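Local coordinates for UDP-N-acetylglucosamine 2-epimerase (Methanocaldococcus jannaschii, PDB 4NES), which probably catalyses the reversible epimerization of UDP-N-acetylglucosamine at C-2 to give UDP-N-acetylmannosamine, and binds UDP-N-acetylglucosamine and UDP, at residues V116-R121 and N152-E157. Numbering follows the deposited sequence.
Sequences VEAGLR and NNLLRE
Asn153 turns its side-chain amide to Gly119, in the loop that follows strand 112-116. Asn153 ND2 donates to Gly119 O at 2.9 Å, nearly along the C=O axis, and the acceptor lies in the amide plane. A water that accepts from ND2 donates in turn to Arg121 O, so the nitrogen reaches one loop carbonyl directly and a second through the water. Arg121 CG packs 3.5 Å from Asn153 ND2 as the two side chains run past each other in opposite directions. Leu154, one residue on, lays its branched end against the backbone: Leu154 CG and CD2 both lie about 3.6 Å from Gly119 CA, while CD1 reaches Ala118 CB more loosely. Gly119, with phi positive at 91° and no side chain, lets Leu154 come up directly against its CA. Glu157, at the C-terminal side of helix 148-156, meets Arg121 tip to tip in a side-on, two-pronged salt bridge. Arg121 NE reaches Glu157 OE2 at 2.8 Å and Arg121 NH2 reaches Glu157 OE1 at 2.9 Å, both nearly straight. Both oxygens are approached from the syn side, but the guanidinium and carboxylate planes are twisted 32° apart. A bend at chi2 (-72°) folds the arginine back, and Arg121 NH1 donates to Leu120 O at 2.8 Å. Asp137 also pairs with NH1, whereas Arg125 forms a second salt bridge with Glu157 OE2 and His138 is hydrogen-bonded to OE1. In this Rossmann-like half of the GT-B fold, a buried ion pair whose charges have further partners thus joins loop to helix, probably favouring both ionised forms.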
ATOM      1  N   VAL A 116       1.553   9.994  11.715  1.00  8.66           N
ATOM      2  CA  VAL A 116       1.427  11.400  12.063  1.00  8.99           C
ATOM      3  C   VAL A 116       1.088  12.168  10.792  1.00  9.83           C
ATOM      4  O   VAL A 116       1.748  11.987   9.767  1.00 13.24           O
ATOM      5  CB  VAL A 116       2.739  11.910  12.678  1.00  7.74           C
ATOM      6  CG1 VAL A 116       2.648  13.401  13.032  1.00 11.32           C
ATOM      7  CG2 VAL A 116       3.104  11.090  13.911  1.00  9.52           C
ATOM      8  N   GLU A 117       0.043  12.989  10.859  1.00  8.96           N
ATOM      9  CA  GLU A 117      -0.498  13.735   9.714  1.00 10.13           C
ATOM     10  C   GLU A 117      -1.259  12.788   8.780  1.00  9.63           C
ATOM     11  O   GLU A 117      -0.985  12.688   7.580  1.00 15.52           O
ATOM     12  CB  GLU A 117       0.573  14.559   8.987  1.00 12.47           C
ATOM     13  CG  GLU A 117       0.012  15.682   8.131  1.00 11.86           C
ATOM     14  CD  GLU A 117       1.089  16.376   7.325  1.00 17.60           C
ATOM     15  OE1 GLU A 117       1.564  15.807   6.312  1.00 17.37           O
ATOM     16  OE2 GLU A 117       1.466  17.495   7.718  1.00 14.12           O
ATOM     17  N   ALA A 118      -2.237  12.105   9.364  1.00  8.14           N
ATOM     18  CA  ALA A 118      -3.065  11.129   8.687  1.00  8.94           C
ATOM     19  C   ALA A 118      -4.316  11.785   8.106  1.00  7.77           C
ATOM     20  O   ALA A 118      -4.840  12.731   8.663  1.00  8.86           O
ATOM     21  CB  ALA A 118      -3.454  10.044   9.684  1.00  8.79           C
ATOM     22  N   GLY A 119      -4.795  11.261   6.985  1.00  6.74           N
ATOM     23  CA  GLY A 119      -6.102  11.631   6.483  1.00  8.61           C
ATOM     24  C   GLY A 119      -6.138  12.799   5.521  1.00  8.62           C
ATOM     25  O   GLY A 119      -7.205  13.159   5.030  1.00  9.46           O
ATOM     26  N   LEU A 120      -4.994  13.424   5.261  1.00  7.79           N
ATOM     27  CA  LEU A 120      -4.964  14.511   4.283  1.00  8.89           C
ATOM     28  C   LEU A 120      -5.251  13.932   2.895  1.00 11.16           C
ATOM     29  O   LEU A 120      -4.747  12.859   2.542  1.00 10.94           O
ATOM     30  CB  LEU A 120      -3.618  15.228   4.286  1.00 11.56           C
ATOM     31  CG  LEU A 120      -3.302  16.172   5.448  1.00 10.99           C
ATOM     32  CD1 LEU A 120      -3.288  15.462   6.772  1.00 23.43           C
ATOM     33  CD2 LEU A 120      -1.959  16.848   5.200  1.00 13.35           C
ATOM     34  N   ARG A 121      -6.079  14.621   2.112  1.00 10.36           N
ATOM     35  CA  ARG A 121      -6.396  14.159   0.759  1.00  9.68           C
ATOM     36  C   ARG A 121      -6.439  15.314  -0.231  1.00 10.09           C
ATOM     37  O   ARG A 121      -7.122  16.313   0.003  1.00 12.79           O
ATOM     38  CB  ARG A 121      -7.747  13.429   0.729  1.00 10.77           C
ATOM     39  CG  ARG A 121      -7.849  12.176   1.612  1.00 10.43           C
ATOM     40  CD  ARG A 121      -7.035  11.022   1.025  1.00  8.73           C
ATOM     41  NE  ARG A 121      -7.175   9.804   1.817  1.00 11.75           N
ATOM     42  CZ  ARG A 121      -6.363   9.451   2.808  1.00  9.28           C
ATOM     43  NH1 ARG A 121      -5.330  10.218   3.147  1.00  9.15           N
ATOM     44  NH2 ARG A 121      -6.587   8.317   3.464  1.00 10.16           N
ATOM     45  N   ASN A 152     -12.743  13.107   8.792  1.00  9.24           N
ATOM     46  CA  ASN A 152     -13.867  12.745   7.937  1.00 11.79           C
ATOM     47  C   ASN A 152     -13.421  12.027   6.663  1.00 11.51           C
ATOM     48  O   ASN A 152     -14.099  11.102   6.201  1.00 10.56           O
ATOM     49  CB  ASN A 152     -14.737  13.966   7.642  1.00 15.61           C
ATOM     50  CG  ASN A 152     -15.548  14.394   8.845  1.00 16.40           C
ATOM     51  OD1 ASN A 152     -15.856  13.582   9.713  1.00 23.28           O
ATOM     52  ND2 ASN A 152     -15.902  15.669   8.901  1.00 24.27           N
ATOM     53  N   ASN A 153     -12.287  12.436   6.103  1.00  9.99           N
ATOM     54  CA  ASN A 153     -11.692  11.710   4.978  1.00  9.86           C
ATOM     55  C   ASN A 153     -11.442  10.248   5.323  1.00  9.10           C
ATOM     56  O   ASN A 153     -11.745   9.341   4.528  1.00 10.77           O
ATOM     57  CB  ASN A 153     -10.376  12.356   4.550  1.00  9.62           C
ATOM     58  CG  ASN A 153     -10.575  13.664   3.835  1.00 10.31           C
ATOM     59  OD1 ASN A 153     -11.675  13.975   3.356  1.00 13.76           O
ATOM     60  ND2 ASN A 153      -9.506  14.436   3.727  1.00 10.87           N
ATOM     61  N   LEU A 154     -10.886  10.011   6.505  1.00  8.81           N
ATOM     62  CA  LEU A 154     -10.602   8.660   6.952  1.00  9.12           C
ATOM     63  C   LEU A 154     -11.881   7.853   7.173  1.00 10.21           C
ATOM     64  O   LEU A 154     -11.966   6.693   6.759  1.00  9.96           O
ATOM     65  CB  LEU A 154      -9.772   8.702   8.233  1.00  8.92           C
ATOM     66  CG  LEU A 154      -8.395   9.326   8.017  1.00  8.55           C
ATOM     67  CD1 LEU A 154      -7.751   9.731   9.324  1.00 10.69           C
ATOM     68  CD2 LEU A 154      -7.490   8.352   7.273  1.00 10.21           C
ATOM     69  N   LEU A 155     -12.882   8.458   7.802  1.00 10.52           N
ATOM     70  CA  LEU A 155     -14.158   7.778   8.042  1.00 10.53           C
ATOM     71  C   LEU A 155     -14.832   7.376   6.726  1.00 11.81           C
ATOM     72  O   LEU A 155     -15.402   6.286   6.617  1.00 13.42           O
ATOM     73  CB  LEU A 155     -15.101   8.643   8.882  1.00 13.25           C
ATOM     74  CG  LEU A 155     -14.674   8.877  10.330  1.00 11.12           C
ATOM     75  CD1 LEU A 155     -15.589   9.895  10.989  1.00 15.25           C
ATOM     76  CD2 LEU A 155     -14.652   7.566  11.116  1.00 13.40           C
ATOM     77  N   ARG A 156     -14.728   8.241   5.720  1.00 12.55           N
ATOM     78  CA  ARG A 156     -15.320   7.991   4.406  1.00 11.34           C
ATOM     79  C   ARG A 156     -14.640   6.823   3.687  1.00 12.22           C
ATOM     80  O   ARG A 156     -15.223   6.215   2.779  1.00 13.29           O
ATOM     81  CB  ARG A 156     -15.234   9.259   3.551  1.00 14.84           C
ATOM     82  CG  ARG A 156     -16.148   9.261   2.346  1.00 29.80           C
ATOM     83  CD  ARG A 156     -15.640  10.205   1.267  1.00 36.23           C
ATOM     84  NE  ARG A 156     -15.665   9.565  -0.045  1.00 42.98           N
ATOM     85  CZ  ARG A 156     -14.586   9.131  -0.691  1.00 40.28           C
ATOM     86  NH1 ARG A 156     -13.378   9.285  -0.162  1.00 34.40           N
ATOM     87  NH2 ARG A 156     -14.714   8.559  -1.879  1.00 41.34           N
ATOM     88  N   GLU A 157     -13.413   6.504   4.085  1.00 10.67           N
ATOM     89  CA  GLU A 157     -12.702   5.347   3.544  1.00 11.72           C
ATOM     90  C   GLU A 157     -12.823   4.130   4.458  1.00 10.94           C
ATOM     91  O   GLU A 157     -12.078   3.156   4.315  1.00 11.67           O
ATOM     92  CB  GLU A 157     -11.235   5.691   3.261  1.00 11.82           C
ATOM     93  CG  GLU A 157     -11.082   6.757   2.190  1.00 13.19           C
ATOM     94  CD  GLU A 157      -9.652   7.218   1.985  1.00 15.64           C
ATOM     95  OE1 GLU A 157      -8.713   6.567   2.498  1.00 13.62           O
ATOM     96  OE2 GLU A 157      -9.469   8.243   1.291  1.00 15.55           O
TER
HETATM   97  O   HOH W   1      -9.156  16.858   1.962  1.00 14.31           O